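PDB 3BLX: isocitrate dehydrogenase [NAD] subunit 1, mitochondrial from Saccharomyces cerevisiae, which catalyses, as one of two kinds of subunit in a mitochondrial octamer, the NAD-dependent oxidative decarboxylation of isocitrate to 2-oxoglutarate in the citric acid cycle. Local coordinates for residues Lys30-Ser35 against Asn284-Thr289; Ala105-Phe110 against Ala260-Asp265; Gly134-Leu139 against Thr235-Gly240; Lys183-Lys188 against Ser213-Asn218. One frame throughout, in Å; residues are numbered along the deposited sequence.

Contact 1 of 4, residues Lys30-Ser35 against Asn284-Thr289; sequences KEITDS and NVANPT
Glu31 and Asn284 meet where helix 27-42 lies against the loop entering helix 289-302, a helix-against-loop contact that closes in an Asx turn capping the new helix. At Asn284 the backbone does the touching: its N stands 3.4 Å from Glu31 OE2. Glu31 reaches that far because CG lies anti to the carbonyl carbon (chi1 -66°) and the chain beyond it is extended. The side chain of Asn284 starts away from helix 27-42 and packs on Thr335 and Thr336, at the beginning of helix 335-347. Val285 also starts away from the helix and touches Arg327. With Ala286 the loop turns inward, its CB resting 4.1 Å from Glu31 OE2 and, beside it, 4.3 Å from Ile32 CG2. The carbonyl O of Asn287 faces Ile32 CG2, while its side chain points away and gives ND2 to Asp328. Pro288 is the main apolar surface offered by the loop: Ile32 CG2 presses on its CA at 3.8 Å, and Ser35 comes up to the ring, OG lying 3.4 Å from Pro288 CB. The Ser35 hydroxyl has its polar partner elsewhere, in a hydrogen bond with Thr339, so its meeting with the proline is a matter of packing. Met291 and Ile292 of helix 289-302 extend the apolar patch around Ile32 and Ser35. Thr289 completes the walk, with two donors on one acceptor: its N lies 3.2 Å from Asn287 OD1, and its OG1 reaches the same oxygen, from the same face of the amide, at 2.8 Å.

Contact 2 of 4, residues Ala105-Phe110 against Ala260-Asp265; sequences ANVALF and ANFGRD
Asn106 carries its CG anti to the backbone N (chi1 166°), whereas Asn261 sets its own anti to the carbonyl carbon (chi1 -64°), and these two choices lay the amides side by side, pointing the same way, on one face of an antiparallel strand pair. Strands 105-111 and 258-262 are neighbours in the large mixed sheet, and Asn106 with Asn261 is a non-hydrogen-bonded pair between them. The amide planes are only 21° apart, and Asn106 ND2 gives Asn261 OD1 a weak hydrogen bond of 2.9 Å. An alanine at Asn261 would remove that acceptor, and the Asn106 amide would probably lose its mate across the strands and be freer to turn. The pair lies next to the probable substrate site: the side chain of Asn106 comes within about 3 Å of that of Arg129, a substrate-binding residue by similarity; Asn261 ND2, for its part, has a weak bond to Glu270. Hydrogen-bonded pairs flank the asparagines on both sides. Ala105 N reaches Phe262 O at 3.0 Å, and Phe262 N returns to Ala105 O at 2.9 Å. Farther along, Val107 N binds Ala260 O at 2.8 Å, with Ala260 N answering to Val107 O at 2.9 Å. Between the two pairs Asn261 CA adds a CA-H...O contact to Ala105 O. The opposite face, bearing Ala105, Val107, Ala260 and Phe262, is apolar, and Phe165 of helix 156-172 packs on Ala105 and Val107. There Val107 CG2 lies at the edge of the Phe262 ring, near its plane, 4.0 Å from CE1.

Contact 3 of 4, residues Gly134-Leu139 against Thr235-Gly240; sequences GEFSGL and TPSMYG
Glu135, Phe136 and Gly134 pack on Ser237 and Met238, a buried contact in which a single 3-10 turn meets the beginning of helix 237-251. The turn belongs to the loop joining strand 124-130 to the two-stranded arm 140-142/147-155, consistent with the clasp-like arm known in this family. It is closed by Ser137 N bonding to Gly134 O at 3.3 Å. Gly134 has a positive phi (57°), which by itself favours glycine, and its CA sits 3.6 Å from Ser237 OG and 4.2 Å from Met238 SD. Ser237 is the wedge of the contact. Its OG lies between the backbone N and the carbonyl carbon (chi1 46°) and has its hydrogen bond with the carbonyl of Glu133, just ahead of the turn. Its CB approaches the Phe136 ring obliquely, 3.4 Å from CE1. The same ring makes a cation-pi interaction with Arg98, a substrate-binding residue by similarity, and also meets His90, which places this packing beside the probable substrate site. Glu135 and Met238 slide past each other in opposite directions. Glu135 OE1 comes to 3.5 Å from Met238 CA, while OE2 has long, weak ion pairs with Lys189 and Arg194 of a neighbouring subunit 2 chain. The methionine chain bends at chi2 (-83°), which brings SD beside the turn. Met238 CG, placed by the first torsion, lies over one face of the Tyr239 ring, 3.8 Å above its plane and offset toward the rim.

Contact 4 of 4, residues Lys183-Lys188 against Ser213-Asn218; sequences KANIMK and SIIVDN
Lys183 and Val216 form the close-packed half of this contact, Asn185 and Ile215 the looser half. The lysine's aliphatic chain runs obliquely across the valine, CD coming to 3.8 Å from Val216 CG1, and the bend at its last torsion (chi4 45°) swings NZ to a salt bridge with Asp217 OD2 of 3.2 Å. An alanine in place of Lys183, which is critical for catalysis by similarity, would probably leave Asp217 without its mate across the contact and open a gap over Val216. NZ also has a long, weak ion pair with Asp248 of a neighbouring subunit 2 chain, so the lysine stands at a subunit interface. On the solvent side Asn185 merely leans its amide on Ile215, OD1 lying 3.7 Å from CG2, while OD1 makes a weak hydrogen bond back to Ile186 N. Here no hydrogen bond crosses the contact. The contact lies at the C-terminal end of the parallel strands of a beta-alpha-beta crossover: the loop after strand 177-182 meets the junction of strand 210-215 with helix 216-225, helix 190-205 connects the two strands, and Tyr239 of helix 237-251 packs on both Lys183 and Val216.

The four contacts are nested along the chain, 4 within 3, 3 within 2 and 2 within 1. Contacts 3 and 4 touch through one side chain: Tyr239 OH lies 3.2 Å from Lys183 CB, and Tyr239 CB lies 3.7 Å from Val216 CG2. Contact 2 has its centre about 15 Å from that of contact 3; both approach Arg129, a substrate-binding residue by similarity, through Asn106 and Phe136. Contacts 2 and 3 border the probable substrate site of this chain, while Lys183 of contact 4 faces a subunit 2 chain, consistent with the sites shared between subunits in this family. Contact 1 stands apart, its centre about 22 Å from that of contact 2.

Contact 1 of 4, residues Lys30-Ser35 against Asn284-Thr289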
# COMPACT_ATOMS: atom_id res chain seq x y z
N LYS E 30 -37.86 6.72 10.17
CA LYS E 30 -38.25 5.47 10.80
C LYS E 30 -39.60 4.93 10.30
O LYS E 30 -39.76 3.74 10.13
CB LYS E 30 -38.20 5.59 12.32
CG LYS E 30 -38.42 4.29 13.02
CD LYS E 30 -37.84 4.30 14.42
CE LYS E 30 -38.64 3.36 15.33
NZ LYS E 30 -39.01 2.08 14.67
N GLU E 31 -40.57 5.81 10.05
CA GLU E 31 -41.87 5.38 9.51
C GLU E 31 -41.66 4.75 8.14
O GLU E 31 -42.11 3.64 7.91
CB GLU E 31 -42.86 6.55 9.38
CG GLU E 31 -43.35 7.19 10.68
CD GLU E 31 -44.18 8.47 10.45
OE1 GLU E 31 -44.21 9.33 11.35
OE2 GLU E 31 -44.78 8.61 9.36
N ILE E 32 -40.97 5.44 7.23
CA ILE E 32 -40.82 4.89 5.88
C ILE E 32 -39.86 3.70 5.85
O ILE E 32 -39.99 2.78 5.05
CB ILE E 32 -40.39 5.95 4.87
CG1 ILE E 32 -38.97 6.42 5.15
CG2 ILE E 32 -41.35 7.12 4.86
CD1 ILE E 32 -38.55 7.60 4.33
N THR E 33 -38.88 3.70 6.73
CA THR E 33 -37.99 2.57 6.87
C THR E 33 -38.75 1.33 7.34
O THR E 33 -38.50 0.21 6.86
CB THR E 33 -36.91 2.89 7.88
OG1 THR E 33 -35.74 3.30 7.18
CG2 THR E 33 -36.60 1.67 8.74
N ASP E 34 -39.68 1.53 8.27
CA ASP E 34 -40.49 0.42 8.79
C ASP E 34 -41.44 -0.16 7.74
O ASP E 34 -41.68 -1.36 7.69
CB ASP E 34 -41.23 0.82 10.06
CG ASP E 34 -40.29 0.98 11.26
OD1 ASP E 34 -39.11 0.56 11.17
OD2 ASP E 34 -40.72 1.53 12.30
N SER E 35 -41.96 0.71 6.88
CA SER E 35 -42.68 0.26 5.70
C SER E 35 -41.88 -0.79 4.91
O SER E 35 -42.39 -1.86 4.60
CB SER E 35 -43.04 1.47 4.84
OG SER E 35 -43.51 1.07 3.58
N ASN E 284 -47.70 9.11 10.98
CA ASN E 284 -48.14 8.12 10.02
C ASN E 284 -48.79 8.65 8.75
O ASN E 284 -49.76 8.07 8.27
CB ASN E 284 -49.09 7.14 10.69
CG ASN E 284 -49.09 5.78 10.01
OD1 ASN E 284 -50.13 5.14 9.85
ND2 ASN E 284 -47.89 5.33 9.62
N VAL E 285 -48.25 9.73 8.18
CA VAL E 285 -48.84 10.31 6.98
C VAL E 285 -47.91 10.33 5.76
O VAL E 285 -48.36 10.56 4.63
CB VAL E 285 -49.38 11.74 7.23
CG1 VAL E 285 -50.49 11.72 8.23
CG2 VAL E 285 -48.28 12.66 7.69
N ALA E 286 -46.61 10.11 6.01
CA ALA E 286 -45.56 10.27 4.99
C ALA E 286 -45.62 9.22 3.86
O ALA E 286 -46.02 8.10 4.09
CB ALA E 286 -44.22 10.25 5.66
N ASN E 287 -45.24 9.61 2.64
CA ASN E 287 -45.21 8.67 1.53
C ASN E 287 -43.95 7.81 1.56
O ASN E 287 -42.85 8.35 1.50
CB ASN E 287 -45.29 9.42 0.20
CG ASN E 287 -45.71 8.52 -0.95
OD1 ASN E 287 -45.81 7.29 -0.78
ND2 ASN E 287 -45.96 9.11 -2.11
N PRO E 288 -44.11 6.47 1.65
CA PRO E 288 -42.97 5.55 1.75
C PRO E 288 -42.45 5.12 0.38
O PRO E 288 -41.47 4.41 0.34
CB PRO E 288 -43.54 4.32 2.46
CG PRO E 288 -45.02 4.53 2.49
CD PRO E 288 -45.37 5.72 1.66
N THR E 289 -43.11 5.54 -0.70
CA THR E 289 -42.76 5.13 -2.06
C THR E 289 -41.26 5.26 -2.43
O THR E 289 -40.68 4.33 -2.98
CB THR E 289 -43.64 5.88 -3.11
OG1 THR E 289 -45.01 5.59 -2.86
CG2 THR E 289 -43.31 5.47 -4.50

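Contact 2 of 4, residues Ala105-Phe110 against Ala260-Asp265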
# COMPACT_ATOMS: atom_id res chain seq x y z
N ALA E 105 -20.84 8.91 -6.42
CA ALA E 105 -21.85 9.07 -7.45
C ALA E 105 -23.23 8.99 -6.85
O ALA E 105 -23.63 7.97 -6.31
CB ALA E 105 -21.67 8.00 -8.52
N ASN E 106 -23.95 10.10 -6.90
CA ASN E 106 -25.32 10.13 -6.43
C ASN E 106 -26.26 9.99 -7.64
O ASN E 106 -26.09 10.67 -8.61
CB ASN E 106 -25.59 11.37 -5.58
CG ASN E 106 -27.09 11.61 -5.34
OD1 ASN E 106 -27.62 12.70 -5.58
ND2 ASN E 106 -27.79 10.56 -4.91
N VAL E 107 -27.20 9.06 -7.60
CA VAL E 107 -28.13 8.84 -8.69
C VAL E 107 -29.55 9.06 -8.18
O VAL E 107 -29.93 8.53 -7.14
CB VAL E 107 -28.09 7.39 -9.18
CG1 VAL E 107 -28.88 7.27 -10.45
CG2 VAL E 107 -26.67 6.95 -9.40
N ALA E 108 -30.34 9.84 -8.92
CA ALA E 108 -31.75 10.01 -8.63
C ALA E 108 -32.61 9.65 -9.85
O ALA E 108 -32.34 10.06 -10.99
CB ALA E 108 -32.04 11.40 -8.16
N LEU E 109 -33.63 8.84 -9.64
CA LEU E 109 -34.47 8.43 -10.77
C LEU E 109 -35.80 9.18 -10.74
O LEU E 109 -36.54 9.11 -9.76
CB LEU E 109 -34.71 6.93 -10.76
CG LEU E 109 -33.46 6.07 -10.65
CD1 LEU E 109 -33.81 4.58 -10.69
CD2 LEU E 109 -32.56 6.45 -11.80
N PHE E 110 -36.09 9.90 -11.82
CA PHE E 110 -37.35 10.62 -11.92
C PHE E 110 -38.28 10.02 -12.99
O PHE E 110 -38.32 10.49 -14.13
CB PHE E 110 -37.08 12.09 -12.19
CG PHE E 110 -36.22 12.72 -11.17
CD1 PHE E 110 -34.86 12.90 -11.42
CD2 PHE E 110 -36.75 13.12 -9.95
CE1 PHE E 110 -34.04 13.50 -10.48
CE2 PHE E 110 -35.94 13.70 -9.00
CZ PHE E 110 -34.57 13.90 -9.27
N ALA E 260 -29.88 6.31 -5.27
CA ALA E 260 -28.78 5.43 -4.90
C ALA E 260 -27.49 6.20 -4.87
O ALA E 260 -27.29 7.14 -5.63
CB ALA E 260 -28.68 4.24 -5.88
N ASN E 261 -26.59 5.79 -4.00
CA ASN E 261 -25.26 6.36 -3.94
C ASN E 261 -24.19 5.29 -4.06
O ASN E 261 -24.17 4.33 -3.29
CB ASN E 261 -25.12 7.12 -2.65
CG ASN E 261 -26.06 8.28 -2.58
OD1 ASN E 261 -25.83 9.31 -3.21
ND2 ASN E 261 -27.14 8.12 -1.83
N PHE E 262 -23.29 5.45 -5.02
CA PHE E 262 -22.26 4.45 -5.26
C PHE E 262 -20.84 4.93 -5.08
O PHE E 262 -20.50 6.06 -5.43
CB PHE E 262 -22.38 3.93 -6.65
CG PHE E 262 -23.69 3.26 -6.93
CD1 PHE E 262 -24.75 3.99 -7.42
CD2 PHE E 262 -23.85 1.90 -6.73
CE1 PHE E 262 -25.95 3.37 -7.72
CE2 PHE E 262 -25.03 1.27 -7.02
CZ PHE E 262 -26.09 2.01 -7.53
N GLY E 263 -20.03 4.04 -4.51
CA GLY E 263 -18.58 4.15 -4.53
C GLY E 263 -18.03 2.91 -5.22
O GLY E 263 -18.78 2.09 -5.73
N ARG E 264 -16.72 2.75 -5.25
CA ARG E 264 -16.18 1.56 -5.86
C ARG E 264 -16.57 0.30 -5.07
O ARG E 264 -16.99 -0.69 -5.66
CB ARG E 264 -14.67 1.67 -6.00
CG ARG E 264 -14.07 0.46 -6.70
CD ARG E 264 -12.56 0.45 -6.66
NE ARG E 264 -12.03 -0.88 -6.99
CZ ARG E 264 -11.99 -1.42 -8.22
NH1 ARG E 264 -12.43 -0.74 -9.30
NH2 ARG E 264 -11.49 -2.65 -8.39
N ASP E 265 -16.46 0.37 -3.75
CA ASP E 265 -16.70 -0.79 -2.90
C ASP E 265 -18.01 -0.77 -2.12
O ASP E 265 -18.37 -1.76 -1.50
CB ASP E 265 -15.55 -0.94 -1.89
CG ASP E 265 -14.19 -1.14 -2.57
OD1 ASP E 265 -14.12 -1.93 -3.55
OD2 ASP E 265 -13.18 -0.52 -2.12

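Contact 3 of 4, residues Gly134-Leu139 against Thr235-Gly240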
# COMPACT_ATOMS: atom_id res chain seq x y z
N GLY E 134 -16.03 19.96 -5.65
CA GLY E 134 -16.80 21.17 -5.79
C GLY E 134 -17.35 21.64 -4.45
O GLY E 134 -16.59 21.94 -3.53
N GLU E 135 -18.67 21.69 -4.37
CA GLU E 135 -19.38 22.08 -3.16
C GLU E 135 -18.92 21.30 -1.92
O GLU E 135 -18.84 21.85 -0.83
CB GLU E 135 -20.89 21.92 -3.37
CG GLU E 135 -21.75 22.45 -2.24
CD GLU E 135 -23.21 22.66 -2.62
OE1 GLU E 135 -23.50 23.03 -3.78
OE2 GLU E 135 -24.08 22.46 -1.73
N PHE E 136 -18.58 20.03 -2.11
CA PHE E 136 -18.31 19.14 -0.99
C PHE E 136 -16.86 19.03 -0.52
O PHE E 136 -16.57 18.23 0.37
CB PHE E 136 -18.83 17.74 -1.31
CG PHE E 136 -20.28 17.72 -1.64
CD1 PHE E 136 -20.71 17.26 -2.86
CD2 PHE E 136 -21.22 18.17 -0.71
CE1 PHE E 136 -22.07 17.25 -3.16
CE2 PHE E 136 -22.57 18.17 -1.01
CZ PHE E 136 -23.00 17.70 -2.22
N SER E 137 -15.95 19.83 -1.10
CA SER E 137 -14.54 19.81 -0.69
C SER E 137 -13.89 21.20 -0.69
O SER E 137 -12.67 21.35 -0.75
CB SER E 137 -13.73 18.85 -1.57
OG SER E 137 -13.45 19.41 -2.86
N GLY E 138 -14.69 22.24 -0.62
CA GLY E 138 -14.08 23.56 -0.65
C GLY E 138 -13.16 23.96 0.51
O GLY E 138 -12.59 23.14 1.24
N LEU E 139 -13.00 25.26 0.64
CA LEU E 139 -12.52 25.88 1.85
C LEU E 139 -13.22 27.22 1.81
O LEU E 139 -13.38 27.80 0.73
CB LEU E 139 -11.01 26.09 1.81
CG LEU E 139 -10.53 26.94 2.98
CD1 LEU E 139 -10.22 26.07 4.17
CD2 LEU E 139 -9.33 27.76 2.60
N THR E 235 -23.90 15.96 -13.73
CA THR E 235 -23.54 17.30 -13.31
C THR E 235 -22.63 17.28 -12.11
O THR E 235 -22.59 16.31 -11.36
CB THR E 235 -24.78 18.13 -12.93
OG1 THR E 235 -25.29 17.67 -11.68
CG2 THR E 235 -25.87 17.94 -13.95
N PRO E 236 -21.86 18.36 -11.93
CA PRO E 236 -21.07 18.59 -10.73
C PRO E 236 -21.98 18.65 -9.51
O PRO E 236 -23.20 18.75 -9.62
CB PRO E 236 -20.45 19.97 -10.98
CG PRO E 236 -20.45 20.12 -12.46
CD PRO E 236 -21.68 19.42 -12.93
N SER E 237 -21.38 18.59 -8.33
CA SER E 237 -22.12 18.73 -7.10
C SER E 237 -23.12 19.90 -7.08
O SER E 237 -24.28 19.73 -6.70
CB SER E 237 -21.13 18.88 -5.94
OG SER E 237 -20.11 19.82 -6.28
N MET E 238 -22.67 21.09 -7.48
CA MET E 238 -23.42 22.33 -7.24
C MET E 238 -24.74 22.47 -8.00
O MET E 238 -25.63 23.18 -7.54
CB MET E 238 -22.54 23.58 -7.43
CG MET E 238 -21.50 23.48 -8.54
SD MET E 238 -19.95 22.64 -8.06
CE MET E 238 -19.02 22.78 -9.58
N TYR E 239 -24.89 21.80 -9.13
CA TYR E 239 -26.10 21.96 -9.93
C TYR E 239 -27.06 20.78 -9.80
O TYR E 239 -28.16 20.79 -10.33
CB TYR E 239 -25.75 22.16 -11.41
CG TYR E 239 -24.61 23.12 -11.66
CD1 TYR E 239 -24.55 24.36 -11.01
CD2 TYR E 239 -23.58 22.79 -12.54
CE1 TYR E 239 -23.51 25.24 -11.23
CE2 TYR E 239 -22.54 23.65 -12.77
CZ TYR E 239 -22.50 24.88 -12.11
OH TYR E 239 -21.44 25.74 -12.34
N GLY E 240 -26.63 19.74 -9.12
CA GLY E 240 -27.42 18.53 -9.11
C GLY E 240 -28.61 18.65 -8.19
O GLY E 240 -29.65 18.06 -8.45

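Contact 4 of 4, residues Lys183-Lys188 against Ser213-Asn218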
# COMPACT_ATOMS: atom_id res chain seq x y z
N LYS E 183 -21.40 25.00 -16.42
CA LYS E 183 -21.44 26.44 -16.59
C LYS E 183 -20.13 26.92 -17.25
O LYS E 183 -19.47 27.84 -16.76
CB LYS E 183 -21.66 27.12 -15.23
CG LYS E 183 -22.42 28.44 -15.26
CD LYS E 183 -23.03 28.74 -13.90
CE LYS E 183 -23.79 30.06 -13.90
NZ LYS E 183 -24.67 30.22 -15.10
N ALA E 184 -19.74 26.29 -18.36
CA ALA E 184 -18.46 26.58 -19.00
C ALA E 184 -18.39 27.94 -19.69
O ALA E 184 -17.31 28.40 -20.06
CB ALA E 184 -18.09 25.47 -19.98
N ASN E 185 -19.54 28.58 -19.87
CA ASN E 185 -19.58 29.91 -20.46
C ASN E 185 -18.91 30.95 -19.56
O ASN E 185 -18.29 31.90 -20.05
CB ASN E 185 -21.03 30.30 -20.81
CG ASN E 185 -21.97 30.23 -19.61
OD1 ASN E 185 -21.75 29.46 -18.67
ND2 ASN E 185 -23.04 31.03 -19.65
N ILE E 186 -19.01 30.75 -18.25
CA ILE E 186 -18.44 31.66 -17.26
C ILE E 186 -17.18 31.07 -16.63
O ILE E 186 -16.12 31.70 -16.64
CB ILE E 186 -19.45 31.95 -16.13
CG1 ILE E 186 -20.64 32.72 -16.68
CG2 ILE E 186 -18.79 32.74 -15.02
CD1 ILE E 186 -21.64 33.09 -15.61
N MET E 187 -17.31 29.87 -16.06
CA MET E 187 -16.17 29.12 -15.53
C MET E 187 -15.51 28.36 -16.66
O MET E 187 -15.66 27.15 -16.77
CB MET E 187 -16.62 28.10 -14.46
CG MET E 187 -17.63 28.59 -13.41
SD MET E 187 -17.03 29.89 -12.30
CE MET E 187 -15.59 29.13 -11.56
N LYS E 188 -14.79 29.06 -17.53
CA LYS E 188 -14.29 28.46 -18.77
C LYS E 188 -13.26 27.35 -18.51
O LYS E 188 -13.10 26.41 -19.29
CB LYS E 188 -13.72 29.55 -19.69
CG LYS E 188 -14.63 30.77 -19.80
CD LYS E 188 -14.22 31.71 -20.93
CE LYS E 188 -15.20 32.89 -21.03
NZ LYS E 188 -14.92 33.79 -22.20
N SER E 213 -24.10 18.61 -24.44
CA SER E 213 -23.75 19.55 -23.40
C SER E 213 -24.84 20.59 -23.32
O SER E 213 -25.51 20.91 -24.31
CB SER E 213 -22.42 20.27 -23.70
OG SER E 213 -21.37 19.34 -23.90
N ILE E 214 -25.01 21.14 -22.13
CA ILE E 214 -25.97 22.18 -21.97
C ILE E 214 -25.55 23.04 -20.80
O ILE E 214 -25.11 22.54 -19.77
CB ILE E 214 -27.38 21.59 -21.78
CG1 ILE E 214 -28.46 22.68 -21.83
CG2 ILE E 214 -27.44 20.72 -20.52
CD1 ILE E 214 -29.86 22.09 -21.99
N ILE E 215 -25.64 24.34 -20.99
CA ILE E 215 -25.34 25.27 -19.93
C ILE E 215 -26.44 25.13 -18.90
O ILE E 215 -27.61 24.93 -19.25
CB ILE E 215 -25.25 26.69 -20.47
CG1 ILE E 215 -24.17 26.74 -21.55
CG2 ILE E 215 -24.91 27.65 -19.36
CD1 ILE E 215 -24.18 28.00 -22.37
N VAL E 216 -26.06 25.21 -17.63
CA VAL E 216 -26.98 24.83 -16.55
C VAL E 216 -28.23 25.71 -16.45
O VAL E 216 -29.33 25.20 -16.20
CB VAL E 216 -26.24 24.77 -15.19
CG1 VAL E 216 -25.66 26.14 -14.86
CG2 VAL E 216 -27.18 24.29 -14.10
N ASP E 217 -28.08 27.02 -16.64
CA ASP E 217 -29.24 27.91 -16.63
C ASP E 217 -30.26 27.56 -17.73
O ASP E 217 -31.47 27.52 -17.47
CB ASP E 217 -28.85 29.40 -16.67
CG ASP E 217 -27.73 29.70 -17.68
OD1 ASP E 217 -27.67 29.03 -18.74
OD2 ASP E 217 -26.92 30.62 -17.41
N ASN E 218 -29.76 27.29 -18.94
CA ASN E 218 -30.59 26.82 -20.03
C ASN E 218 -31.24 25.47 -19.70
O ASN E 218 -32.39 25.22 -20.04
CB ASN E 218 -29.80 26.77 -21.35
CG ASN E 218 -30.68 26.40 -22.55
OD1 ASN E 218 -30.34 25.50 -23.33
ND2 ASN E 218 -31.82 27.09 -22.70